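Local coordinates for protein endopolygalacturonase (Chondrostereum purpureum, PDB 1K5C) that probably hydrolyses the alpha-1,4 links within polygalacturonate chains, as an endo-acting member of glycoside hydrolase family 28, at residues G47-A52 with H75-N80; N189-G194 with N216-S221; S276-T281 with G305-S310. All blocks are in the same frame, centred on the assembly; numbering follows the deposited sequence.

Contact 1: residues G47-A52 with H75-N80; sequences GDITFA and HIFDGN
D48 and H75 meet at about a right angle where two parallel strands begin to pair. The D48 side chain has CG anti to the carbonyl carbon (chi1 -63°), and its OD1 takes two hydrogen bonds, from I76 N at 2.9 Å and from H75 ND1 at 3.1 Å. The two donors arrive from opposite faces of the carboxylate, whereas the oxygen itself lies in the plane of the imidazole. The negative charge would be expected to stabilise a protonated ring. G47 lies against the imidazole face, its CA in a CH-pi contact 3.8 Å from the ring centroid. An alanine in place of H75 would probably leave D48 OD1 with I76 N as its one donor across this contact and take away the ring that lies against the N and CA of G47. Further on, I49 N bonds to I76 O, D78 N to I49 O and F51 N to D78 O, the ladder of a parallel pair. F51 turns its ring to the buried side, where CE1 touches CD2 of F77 at 4.1 Å, rim atom to rim atom. Its carbonyl oxygen receives ND2 of N80 at 3.0 Å in an almost straight bond (179°), the donor standing above the carbonyl plane. N80 is set by an Asx turn, its backbone N donating to D78 OD1. In this right-handed parallel beta-helix, strand 49-51 is flanked on its other side by strand 25-27, and strand 76-78 by strand 108-115; F100 meets F51 edge-to-face, while F61 and F112 pack on F77.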
ATOM      1  N   GLY A  47     -15.690 -11.999  15.808  1.00 12.20           N
ATOM      2  CA  GLY A  47     -15.296 -13.283  15.215  1.00 12.20           C
ATOM      3  C   GLY A  47     -14.611 -13.021  13.880  1.00 11.52           C
ATOM      4  O   GLY A  47     -14.512 -11.886  13.434  1.00 12.45           O
ATOM      5  N   ASP A  48     -14.102 -14.122  13.311  1.00 11.29           N
ATOM      6  CA  ASP A  48     -13.427 -14.045  12.015  1.00 11.20           C
ATOM      7  C   ASP A  48     -14.454 -14.205  10.886  1.00 10.86           C
ATOM      8  O   ASP A  48     -15.440 -14.966  11.006  1.00 11.81           O
ATOM      9  CB  ASP A  48     -12.410 -15.168  11.919  1.00 11.58           C
ATOM     10  CG  ASP A  48     -11.285 -15.093  12.951  1.00 11.57           C
ATOM     11  OD1 ASP A  48     -11.026 -13.994  13.499  1.00 12.06           O
ATOM     12  OD2 ASP A  48     -10.636 -16.154  13.142  1.00 13.03           O
ATOM     13  N   ILE A  49     -14.198 -13.515   9.770  1.00 10.84           N
ATOM     14  CA  ILE A  49     -15.091 -13.587   8.591  1.00 11.09           C
ATOM     15  C   ILE A  49     -14.325 -14.237   7.464  1.00 10.91           C
ATOM     16  O   ILE A  49     -13.275 -13.753   7.048  1.00 11.63           O
ATOM     17  CB  ILE A  49     -15.633 -12.196   8.236  1.00 12.34           C
ATOM     18  CG1 ILE A  49     -16.458 -11.644   9.444  1.00 16.09           C
ATOM     19  CG2 ILE A  49     -16.518 -12.286   6.993  1.00 12.49           C
ATOM     20  CD1 ILE A  49     -16.890 -10.241   9.304  1.00 18.22           C
ATOM     21  N   THR A  50     -14.843 -15.368   7.012  1.00 10.55           N
ATOM     22  CA  THR A  50     -14.209 -16.172   5.947  1.00 10.74           C
ATOM     23  C   THR A  50     -14.989 -16.015   4.665  1.00 10.76           C
ATOM     24  O   THR A  50     -16.233 -16.078   4.681  1.00 12.76           O
ATOM     25  CB  THR A  50     -14.135 -17.647   6.394  1.00 11.41           C
ATOM     26  OG1 THR A  50     -13.333 -17.737   7.586  1.00 12.18           O
ATOM     27  CG2 THR A  50     -13.490 -18.544   5.328  1.00 12.97           C
ATOM     28  N   PHE A  51     -14.296 -15.835   3.540  1.00 10.74           N
ATOM     29  CA  PHE A  51     -14.970 -15.596   2.252  1.00 10.78           C
ATOM     30  C   PHE A  51     -14.803 -16.846   1.395  1.00 10.72           C
ATOM     31  O   PHE A  51     -13.691 -17.211   0.955  1.00 10.98           O
ATOM     32  CB  PHE A  51     -14.338 -14.389   1.567  1.00 11.30           C
ATOM     33  CG  PHE A  51     -14.664 -13.105   2.294  1.00 11.35           C
ATOM     34  CD1 PHE A  51     -14.065 -12.773   3.530  1.00 11.26           C
ATOM     35  CD2 PHE A  51     -15.582 -12.190   1.737  1.00 11.74           C
ATOM     36  CE1 PHE A  51     -14.390 -11.614   4.189  1.00 12.20           C
ATOM     37  CE2 PHE A  51     -15.875 -10.998   2.405  1.00 12.62           C
ATOM     38  CZ  PHE A  51     -15.276 -10.717   3.638  1.00 12.33           C
ATOM     39  N   ALA A  52     -15.923 -17.557   1.172  1.00 10.96           N
ATOM     40  CA  ALA A  52     -15.887 -18.745   0.315  1.00 11.54           C
ATOM     41  C   ALA A  52     -15.405 -18.366  -1.067  1.00 10.90           C
ATOM     42  O   ALA A  52     -15.611 -17.232  -1.551  1.00 11.61           O
ATOM     43  CB  ALA A  52     -17.302 -19.365   0.260  1.00 12.24           C
ATOM     44  N   HIS A  75      -9.306  -9.909  15.147  1.00 11.20           N
ATOM     45  CA  HIS A  75      -9.979 -10.858  14.260  1.00 10.98           C
ATOM     46  C   HIS A  75      -9.495 -10.735  12.817  1.00 10.66           C
ATOM     47  O   HIS A  75      -8.756  -9.820  12.453  1.00 11.27           O
ATOM     48  CB  HIS A  75     -11.503 -10.685  14.375  1.00 11.38           C
ATOM     49  CG  HIS A  75     -11.972 -11.153  15.704  1.00 11.61           C
ATOM     50  ND1 HIS A  75     -12.100 -12.467  16.036  1.00 14.56           N
ATOM     51  CD2 HIS A  75     -12.315 -10.408  16.803  1.00 13.12           C
ATOM     52  CE1 HIS A  75     -12.501 -12.560  17.309  1.00 16.93           C
ATOM     53  NE2 HIS A  75     -12.659 -11.371  17.762  1.00 16.75           N
ATOM     54  N   ILE A  76      -9.921 -11.737  12.024  1.00 10.68           N
ATOM     55  CA  ILE A  76      -9.380 -11.988  10.680  1.00 10.61           C
ATOM     56  C   ILE A  76     -10.478 -11.924   9.628  1.00 10.52           C
ATOM     57  O   ILE A  76     -11.571 -12.503   9.824  1.00 11.18           O
ATOM     58  CB  ILE A  76      -8.738 -13.389  10.655  1.00 10.98           C
ATOM     59  CG1 ILE A  76      -7.536 -13.477  11.614  1.00 12.18           C
ATOM     60  CG2 ILE A  76      -8.339 -13.798   9.249  1.00 12.10           C
ATOM     61  CD1 ILE A  76      -7.069 -14.889  11.839  1.00 13.49           C
ATOM     62  N   PHE A  77     -10.148 -11.271   8.517  1.00 10.43           N
ATOM     63  CA  PHE A  77     -10.877 -11.408   7.242  1.00 10.21           C
ATOM     64  C   PHE A  77     -10.055 -12.378   6.392  1.00 10.12           C
ATOM     65  O   PHE A  77      -8.922 -12.054   6.015  1.00 10.53           O
ATOM     66  CB  PHE A  77     -10.958 -10.067   6.509  1.00 10.88           C
ATOM     67  CG  PHE A  77     -11.786  -9.005   7.190  1.00 11.12           C
ATOM     68  CD1 PHE A  77     -11.199  -8.144   8.134  1.00 11.26           C
ATOM     69  CD2 PHE A  77     -13.123  -8.826   6.895  1.00 12.77           C
ATOM     70  CE1 PHE A  77     -11.966  -7.144   8.736  1.00 11.95           C
ATOM     71  CE2 PHE A  77     -13.861  -7.825   7.486  1.00 13.97           C
ATOM     72  CZ  PHE A  77     -13.288  -6.955   8.410  1.00 12.97           C
ATOM     73  N   ASP A  78     -10.596 -13.582   6.157  1.00 10.22           N
ATOM     74  CA  ASP A  78      -9.860 -14.653   5.456  1.00 10.44           C
ATOM     75  C   ASP A  78     -10.338 -14.723   3.995  1.00 10.17           C
ATOM     76  O   ASP A  78     -11.500 -15.078   3.732  1.00 10.79           O
ATOM     77  CB  ASP A  78     -10.096 -15.960   6.185  1.00 11.25           C
ATOM     78  CG  ASP A  78      -9.371 -17.164   5.591  1.00 10.67           C
ATOM     79  OD1 ASP A  78      -8.782 -17.050   4.515  1.00 11.16           O
ATOM     80  OD2 ASP A  78      -9.442 -18.212   6.287  1.00 12.16           O
ATOM     81  N   GLY A  79      -9.456 -14.357   3.083  1.00 10.22           N
ATOM     82  CA  GLY A  79      -9.784 -14.294   1.675  1.00 10.78           C
ATOM     83  C   GLY A  79      -9.583 -15.598   0.923  1.00 10.59           C
ATOM     84  O   GLY A  79      -9.875 -15.655  -0.308  1.00 10.85           O
ATOM     85  N   ASN A  80      -9.105 -16.674   1.562  1.00 10.63           N
ATOM     86  CA  ASN A  80      -8.922 -17.949   0.869  1.00 10.68           C
ATOM     87  C   ASN A  80      -8.049 -17.791  -0.386  1.00 10.55           C
ATOM     88  O   ASN A  80      -8.261 -18.479  -1.399  1.00 11.30           O
ATOM     89  CB  ASN A  80     -10.286 -18.598   0.511  1.00 11.63           C
ATOM     90  CG  ASN A  80     -10.729 -19.493   1.640  1.00 11.20           C
ATOM     91  OD1 ASN A  80      -9.986 -20.351   2.099  1.00 12.99           O
ATOM     92  ND2 ASN A  80     -11.972 -19.340   2.091  1.00 12.00           N
TER
HETATM   93  O   HOH W   1     -12.490 -15.788  -1.325  1.00 12.25           O

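Contact 2: residues N189-G194 with N216-S221; sequences NQCSGG and NTVTRS
Two successive coils of the right-handed parallel beta-helix lie side by side here, C191 beside V218 and S192 beside T219. The backbone bonds run in parallel fashion: T217 N to N189 O (2.9 Å), C191 N to T217 O, and T219 N to C191 O. C191 and V218 face the interior, their CB and CG2 4.1 Å apart; both touch I197, and the sulfur of C191 is tied to C175 in a disulfide. An apolar valine and a disulfide-bonded cysteine bring no polar group that needs a partner into this interior. Where the strands start, the amides of N189 and N216 lie side by side with planes 8° apart, pointing the same way. Asparagines stacked from coil to coil in this manner form the asparagine ladder known from parallel beta-helices; N189 OD1 accepts from C167 N and N189 ND2 donates to I164 O, so the backbone of the preceding coil satisfies this buried amide, while the backbone N of N216 donates to N246 OD1 on the next coil. On the outward side, T219 OG1 approaches S192 CB at 3.4 Å, and a water joins T219 OG1 to C191 O. Beyond the strands the chain turns at R220. The guanidinium of R220 lies with one face over G193 CA, NH2 being 3.6 Å from it, and NH2 also forms a salt bridge with D144. A side chain on G193 would come up tight against that NH2, and the positive phi of 84° also suits glycine. G193 N donates weakly to R220 O, while S221 OG donates to T219 O at 2.7 Å, a bond that spans the corner at R220.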
ATOM      1  N   ASN A 189       5.543   1.128  10.269  1.00 10.68           N
ATOM      2  CA  ASN A 189       5.045  -0.128   9.723  1.00 10.60           C
ATOM      3  C   ASN A 189       6.205  -1.104   9.443  1.00 10.94           C
ATOM      4  O   ASN A 189       7.350  -0.663   9.343  1.00 12.59           O
ATOM      5  CB  ASN A 189       4.265   0.143   8.408  1.00 11.23           C
ATOM      6  CG  ASN A 189       3.154   1.109   8.663  1.00 10.45           C
ATOM      7  OD1 ASN A 189       2.144   0.813   9.285  1.00 11.47           O
ATOM      8  ND2 ASN A 189       3.318   2.327   8.151  1.00 10.90           N
ATOM      9  N   GLN A 190       5.859  -2.376   9.306  1.00 11.11           N
ATOM     10  CA  GLN A 190       6.838  -3.425   8.983  1.00 11.44           C
ATOM     11  C   GLN A 190       6.395  -4.126   7.693  1.00 11.64           C
ATOM     12  O   GLN A 190       5.251  -4.624   7.632  1.00 14.71           O
ATOM     13  CB  GLN A 190       6.892  -4.441  10.108  1.00 13.11           C
ATOM     14  CG  GLN A 190       7.502  -3.824  11.384  1.00 17.81           C
ATOM     15  CD  GLN A 190       7.254  -4.828  12.472  1.00 20.84           C
ATOM     16  OE1 GLN A 190       7.756  -5.951  12.469  1.00 35.32           O
ATOM     17  NE2 GLN A 190       6.465  -4.362  13.411  1.00 32.38           N
ATOM     18  N   CYS A 191       7.268  -4.158   6.705  1.00 11.33           N
ATOM     19  CA  CYS A 191       7.018  -4.725   5.394  1.00 11.35           C
ATOM     20  C   CYS A 191       7.996  -5.831   5.105  1.00 11.29           C
ATOM     21  O   CYS A 191       9.204  -5.584   5.234  1.00 12.54           O
ATOM     22  CB  CYS A 191       7.212  -3.608   4.327  1.00 12.56           C
ATOM     23  SG  CYS A 191       6.188  -2.151   4.491  1.00 12.64           S
ATOM     24  N   SER A 192       7.533  -7.007   4.675  1.00 11.53           N
ATOM     25  CA  SER A 192       8.473  -8.068   4.299  1.00 11.98           C
ATOM     26  C   SER A 192       7.906  -8.861   3.127  1.00 11.78           C
ATOM     27  O   SER A 192       6.685  -8.987   2.948  1.00 12.16           O
ATOM     28  CB  SER A 192       8.781  -8.995   5.473  1.00 13.09           C
ATOM     29  OG  SER A 192       7.611  -9.624   5.930  1.00 14.65           O
ATOM     30  N   GLY A 193       8.817  -9.441   2.326  1.00 11.64           N
ATOM     31  CA  GLY A 193       8.499 -10.349   1.240  1.00 12.08           C
ATOM     32  C   GLY A 193       8.135  -9.694  -0.069  1.00 11.57           C
ATOM     33  O   GLY A 193       8.267 -10.340  -1.145  1.00 12.69           O
ATOM     34  N   GLY A 194       7.634  -8.489  -0.026  1.00 11.82           N
ATOM     35  CA  GLY A 194       7.041  -7.823  -1.196  1.00 11.76           C
ATOM     36  C   GLY A 194       8.003  -6.908  -1.899  1.00 11.17           C
ATOM     37  O   GLY A 194       9.192  -7.233  -2.087  1.00 12.57           O
ATOM     38  N   ASN A 216       9.630   3.254   9.213  1.00 10.68           N
ATOM     39  CA  ASN A 216       9.259   1.913   8.785  1.00 10.47           C
ATOM     40  C   ASN A 216      10.458   0.994   8.682  1.00 10.91           C
ATOM     41  O   ASN A 216      11.593   1.413   8.485  1.00 12.57           O
ATOM     42  CB  ASN A 216       8.576   2.014   7.374  1.00 11.00           C
ATOM     43  CG  ASN A 216       7.414   2.960   7.410  1.00 10.40           C
ATOM     44  OD1 ASN A 216       7.557   4.139   6.849  1.00 12.24           O
ATOM     45  ND2 ASN A 216       6.337   2.616   7.971  1.00  9.71           N
ATOM     46  N   THR A 217      10.159  -0.312   8.779  1.00 11.27           N
ATOM     47  CA  THR A 217      11.156  -1.340   8.539  1.00 11.90           C
ATOM     48  C   THR A 217      10.740  -2.164   7.329  1.00 12.37           C
ATOM     49  O   THR A 217       9.560  -2.578   7.226  1.00 15.45           O
ATOM     50  CB  THR A 217      11.270  -2.253   9.789  1.00 13.76           C
ATOM     51  OG1 THR A 217      11.711  -1.485  10.900  0.78 15.06           O
ATOM     52  CG2 THR A 217      12.255  -3.381   9.627  0.78 15.38           C
ATOM     53  N   VAL A 218      11.665  -2.377   6.396  1.00 11.61           N
ATOM     54  CA  VAL A 218      11.429  -3.167   5.213  1.00 11.83           C
ATOM     55  C   VAL A 218      12.507  -4.246   5.174  1.00 12.27           C
ATOM     56  O   VAL A 218      13.713  -3.897   5.266  1.00 13.32           O
ATOM     57  CB  VAL A 218      11.489  -2.318   3.938  1.00 12.26           C
ATOM     58  CG1 VAL A 218      11.281  -3.179   2.689  1.00 13.78           C
ATOM     59  CG2 VAL A 218      10.483  -1.148   3.992  1.00 13.14           C
ATOM     60  N   THR A 219      12.117  -5.509   5.030  1.00 12.10           N
ATOM     61  CA  THR A 219      13.084  -6.612   4.932  1.00 12.19           C
ATOM     62  C   THR A 219      12.677  -7.531   3.790  1.00 11.95           C
ATOM     63  O   THR A 219      11.507  -7.593   3.376  1.00 12.00           O
ATOM     64  CB  THR A 219      13.139  -7.394   6.258  1.00 13.84           C
ATOM     65  OG1 THR A 219      11.814  -7.873   6.572  1.00 14.68           O
ATOM     66  CG2 THR A 219      13.684  -6.551   7.401  1.00 15.94           C
ATOM     67  N   ARG A 220      13.673  -8.294   3.303  1.00 12.69           N
ATOM     68  CA  ARG A 220      13.428  -9.398   2.364  1.00 12.50           C
ATOM     69  C   ARG A 220      12.419  -8.990   1.262  1.00 11.86           C
ATOM     70  O   ARG A 220      11.382  -9.608   1.088  1.00 12.54           O
ATOM     71  CB  ARG A 220      12.995 -10.639   3.145  1.00 13.85           C
ATOM     72  CG  ARG A 220      13.185 -11.934   2.376  1.00 16.75           C
ATOM     73  CD  ARG A 220      12.745 -13.157   3.177  1.00 20.46           C
ATOM     74  NE  ARG A 220      11.335 -13.139   3.419  1.00 17.74           N
ATOM     75  CZ  ARG A 220      10.401 -13.572   2.544  1.00 16.49           C
ATOM     76  NH1 ARG A 220      10.686 -14.103   1.340  1.00 20.37           N
ATOM     77  NH2 ARG A 220       9.159 -13.480   2.877  1.00 16.89           N
ATOM     78  N   SER A 221      12.795  -7.931   0.554  1.00 12.04           N
ATOM     79  CA  SER A 221      11.901  -7.306  -0.445  1.00 12.07           C
ATOM     80  C   SER A 221      12.654  -7.051  -1.702  1.00 11.85           C
ATOM     81  O   SER A 221      13.886  -6.961  -1.744  1.00 12.75           O
ATOM     82  CB  SER A 221      11.284  -6.005   0.115  1.00 12.39           C
ATOM     83  OG  SER A 221      10.414  -6.287   1.235  1.00 12.51           O
TER
HETATM   84  O   HOH W   2      10.257  -5.978   7.964  1.00 22.35           O
HETATM   85  O   HOH W   3       7.127 -12.034   4.622  1.00 16.28           O

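Contact 3: residues S276-T281 with G305-S310; sequences SDVNFT and GNWNWS
One face of the W309 indole is covered by the F280 ring, whose CE1 stands 3.6 Å above the plane, over the centre. The pair is T-shaped, the edge of F280 directed at the face of W309 with the planes 76° apart. At the rim of the indole, V278 O lies in the ring plane and accepts the hydrogen of W309 NE1 at 2.8 Å; tryptophan suits this place because it offers a broad apolar face and an N-H at its edge. The W307 indole is likewise covered on one face, by V278, whose CB sits 3.9 Å from the centroid of the six-membered ring. W307 NE1 donates to S304 O. A compact branched valine can thus lie against one indole while its carbonyl serves the other. N279 supplies a side-chain acceptor to the facing backbone: with CG anti to the carbonyl carbon (chi1 -78°), its OD1 receives N308 N at 2.9 Å, the donor well above the amide plane. F280 N then bonds to N308 O at 2.8 Å. N308 forms an Asx turn, its OD1 accepting S310 N, and its CG meets T281 CG2. Strand 237-244 flanks strand 275-280 on the far side, where Y243 stacks on F280; strand 328-333 follows strand 306-315, with I329 touching both tryptophans, and V296 and V298 of strand 294-299 press on W309.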
ATOM      1  N   SER A 276       8.744  16.259  -7.822  1.00 11.08           N
ATOM      2  CA  SER A 276       9.424  17.402  -7.191  1.00 11.53           C
ATOM      3  C   SER A 276       9.516  17.183  -5.675  1.00 10.95           C
ATOM      4  O   SER A 276       8.678  16.532  -5.058  1.00 11.19           O
ATOM      5  CB  SER A 276       8.761  18.701  -7.512  1.00 13.10           C
ATOM      6  OG  SER A 276       7.440  18.719  -7.165  1.00 15.11           O
ATOM      7  N   ASP A 277      10.563  17.789  -5.130  1.00 11.40           N
ATOM      8  CA  ASP A 277      10.720  17.923  -3.656  1.00 11.66           C
ATOM      9  C   ASP A 277      10.658  16.569  -2.958  1.00 11.07           C
ATOM     10  O   ASP A 277       9.803  16.331  -2.101  1.00 11.98           O
ATOM     11  CB  ASP A 277       9.679  18.902  -3.114  1.00 12.56           C
ATOM     12  CG  ASP A 277       9.819  20.246  -3.719  0.79 15.37           C
ATOM     13  OD1 ASP A 277      10.811  20.572  -4.426  0.79 15.97           O
ATOM     14  OD2 ASP A 277       8.890  21.057  -3.416  0.79 25.99           O
ATOM     15  N   VAL A 278      11.634  15.708  -3.298  1.00 11.47           N
ATOM     16  CA  VAL A 278      11.749  14.365  -2.713  1.00 11.36           C
ATOM     17  C   VAL A 278      13.004  14.365  -1.798  1.00 11.29           C
ATOM     18  O   VAL A 278      14.113  14.547  -2.310  1.00 12.08           O
ATOM     19  CB  VAL A 278      11.870  13.288  -3.805  1.00 11.58           C
ATOM     20  CG1 VAL A 278      12.073  11.925  -3.164  1.00 12.09           C
ATOM     21  CG2 VAL A 278      10.633  13.321  -4.695  1.00 12.54           C
ATOM     22  N   ASN A 279      12.813  14.158  -0.500  1.00 11.07           N
ATOM     23  CA  ASN A 279      13.885  14.300   0.492  1.00 11.08           C
ATOM     24  C   ASN A 279      14.038  13.024   1.311  1.00 11.02           C
ATOM     25  O   ASN A 279      13.033  12.341   1.609  1.00 11.76           O
ATOM     26  CB  ASN A 279      13.553  15.456   1.470  1.00 11.87           C
ATOM     27  CG  ASN A 279      13.814  16.830   0.918  1.00 13.51           C
ATOM     28  OD1 ASN A 279      14.221  17.040  -0.204  1.00 13.62           O
ATOM     29  ND2 ASN A 279      13.737  17.861   1.812  1.00 16.47           N
ATOM     30  N   PHE A 280      15.265  12.791   1.769  1.00 10.71           N
ATOM     31  CA  PHE A 280      15.581  11.805   2.832  1.00 10.65           C
ATOM     32  C   PHE A 280      16.230  12.649   3.962  1.00 10.92           C
ATOM     33  O   PHE A 280      17.415  12.961   3.902  1.00 11.48           O
ATOM     34  CB  PHE A 280      16.537  10.726   2.390  1.00 11.38           C
ATOM     35  CG  PHE A 280      15.973   9.740   1.367  1.00 11.06           C
ATOM     36  CD1 PHE A 280      15.916  10.037   0.029  1.00 12.13           C
ATOM     37  CD2 PHE A 280      15.515   8.472   1.814  1.00 11.08           C
ATOM     38  CE1 PHE A 280      15.440   9.105  -0.906  1.00 12.66           C
ATOM     39  CE2 PHE A 280      15.043   7.556   0.878  1.00 11.67           C
ATOM     40  CZ  PHE A 280      15.003   7.862  -0.463  1.00 11.79           C
ATOM     41  N   THR A 281      15.377  13.030   4.941  1.00 11.19           N
ATOM     42  CA  THR A 281      15.791  13.913   6.050  1.00 11.93           C
ATOM     43  C   THR A 281      15.247  13.354   7.350  1.00 12.08           C
ATOM     44  O   THR A 281      14.500  12.392   7.386  1.00 13.58           O
ATOM     45  CB  THR A 281      15.298  15.350   5.796  1.00 12.15           C
ATOM     46  OG1 THR A 281      13.874  15.280   5.573  1.00 13.35           O
ATOM     47  CG2 THR A 281      15.987  15.988   4.592  1.00 12.90           C
ATOM     48  N   GLY A 305      13.462  20.552  -8.185  1.00 11.82           N
ATOM     49  CA  GLY A 305      13.632  20.887  -6.785  1.00 12.53           C
ATOM     50  C   GLY A 305      15.035  20.543  -6.270  1.00 11.71           C
ATOM     51  O   GLY A 305      15.882  19.989  -6.955  1.00 13.10           O
ATOM     52  N   ASN A 306      15.219  20.945  -4.994  1.00 12.76           N
ATOM     53  CA  ASN A 306      16.482  20.654  -4.264  1.00 13.01           C
ATOM     54  C   ASN A 306      16.189  19.471  -3.378  1.00 13.03           C
ATOM     55  O   ASN A 306      15.597  19.600  -2.302  1.00 15.65           O
ATOM     56  CB  ASN A 306      16.882  21.863  -3.436  1.00 15.41           C
ATOM     57  CG  ASN A 306      17.225  23.042  -4.366  1.00 18.89           C
ATOM     58  OD1 ASN A 306      18.079  22.901  -5.234  1.00 22.08           O
ATOM     59  ND2 ASN A 306      16.522  24.134  -4.205  1.00 28.25           N
ATOM     60  N   TRP A 307      16.572  18.291  -3.886  1.00 11.88           N
ATOM     61  CA  TRP A 307      16.281  17.020  -3.184  1.00 11.41           C
ATOM     62  C   TRP A 307      17.381  16.826  -2.158  1.00 11.61           C
ATOM     63  O   TRP A 307      18.546  16.508  -2.498  1.00 12.83           O
ATOM     64  CB  TRP A 307      16.274  15.884  -4.201  1.00 11.68           C
ATOM     65  CG  TRP A 307      15.135  15.935  -5.189  1.00 11.57           C
ATOM     66  CD1 TRP A 307      14.301  16.987  -5.487  1.00 11.64           C
ATOM     67  CD2 TRP A 307      14.728  14.826  -6.015  1.00 11.61           C
ATOM     68  NE1 TRP A 307      13.356  16.570  -6.466  1.00 11.84           N
ATOM     69  CE2 TRP A 307      13.631  15.267  -6.814  1.00 12.03           C
ATOM     70  CE3 TRP A 307      15.180  13.498  -6.186  1.00 12.07           C
ATOM     71  CZ2 TRP A 307      13.014  14.422  -7.741  1.00 12.44           C
ATOM     72  CZ3 TRP A 307      14.557  12.674  -7.108  1.00 13.49           C
ATOM     73  CH2 TRP A 307      13.476  13.131  -7.879  1.00 13.46           C
ATOM     74  N   ASN A 308      16.999  17.035  -0.888  1.00 11.15           N
ATOM     75  CA  ASN A 308      17.990  16.884   0.218  1.00 11.50           C
ATOM     76  C   ASN A 308      17.946  15.399   0.640  1.00 11.09           C
ATOM     77  O   ASN A 308      16.934  14.984   1.226  1.00 11.43           O
ATOM     78  CB  ASN A 308      17.550  17.794   1.379  1.00 11.61           C
ATOM     79  CG  ASN A 308      18.577  17.763   2.514  1.00 11.84           C
ATOM     80  OD1 ASN A 308      19.343  16.798   2.643  1.00 13.62           O
ATOM     81  ND2 ASN A 308      18.598  18.809   3.292  1.00 12.17           N
ATOM     82  N   TRP A 309      18.982  14.663   0.260  1.00 11.01           N
ATOM     83  CA  TRP A 309      19.083  13.240   0.566  1.00 11.58           C
ATOM     84  C   TRP A 309      20.173  12.994   1.619  1.00 11.34           C
ATOM     85  O   TRP A 309      20.733  11.911   1.745  1.00 11.88           O
ATOM     86  CB  TRP A 309      19.397  12.441  -0.710  1.00 12.40           C
ATOM     87  CG  TRP A 309      18.183  12.328  -1.605  1.00 12.01           C
ATOM     88  CD1 TRP A 309      17.036  13.091  -1.641  1.00 11.72           C
ATOM     89  CD2 TRP A 309      18.017  11.302  -2.617  1.00 12.75           C
ATOM     90  NE1 TRP A 309      16.162  12.606  -2.618  1.00 12.45           N
ATOM     91  CE2 TRP A 309      16.752  11.518  -3.215  1.00 12.57           C
ATOM     92  CE3 TRP A 309      18.827  10.248  -3.055  1.00 14.69           C
ATOM     93  CZ2 TRP A 309      16.296  10.660  -4.258  1.00 13.88           C
ATOM     94  CZ3 TRP A 309      18.357   9.421  -4.071  1.00 16.83           C
ATOM     95  CH2 TRP A 309      17.102   9.643  -4.660  1.00 15.41           C
ATOM     96  N   SER A 310      20.393  14.014   2.491  1.00 11.82           N
ATOM     97  CA  SER A 310      21.508  13.941   3.443  1.00 12.00           C
ATOM     98  C   SER A 310      21.414  12.792   4.367  1.00 11.70           C
ATOM     99  O   SER A 310      22.458  12.298   4.814  1.00 13.26           O
ATOM    100  CB  SER A 310      21.541  15.273   4.234  1.00 13.35           C
ATOM    101  OG  SER A 310      20.278  15.487   4.919  0.67 15.70           O
TER
HETATM  102  O   HOH W   4      12.972  21.818  -3.492  1.00 28.45           O
HETATM  103  O   HOH W   5      12.828  19.012  -1.574  1.00 19.29           O
HETATM  104  O   HOH W   6      14.897  20.380   0.359  1.00 20.17           O

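Overall arrangement
The three contacts follow one another along the chain and mark successive stages of one beta-helix. Contact 2 lies between the others, its centre 24 Å from that of contact 1 and 23 Å from that of contact 3, whereas the centres of contacts 1 and 3 are 42 Å apart, on opposite sides of the chain's centre. None touches another; the nearest atoms of contacts 2 and 3 are about 10 Å apart. Contact 2 is closest to the galacturonate site, which is empty in this model but filled in other crystals of the protein: G194 directly precedes H195, a predicted catalytic residue, and lies about 6 Å from the side chain of D173. The side chains of F280, in contact 3, and substrate-binding R226 are about 10 Å apart. Contact 1 lies away from these residues.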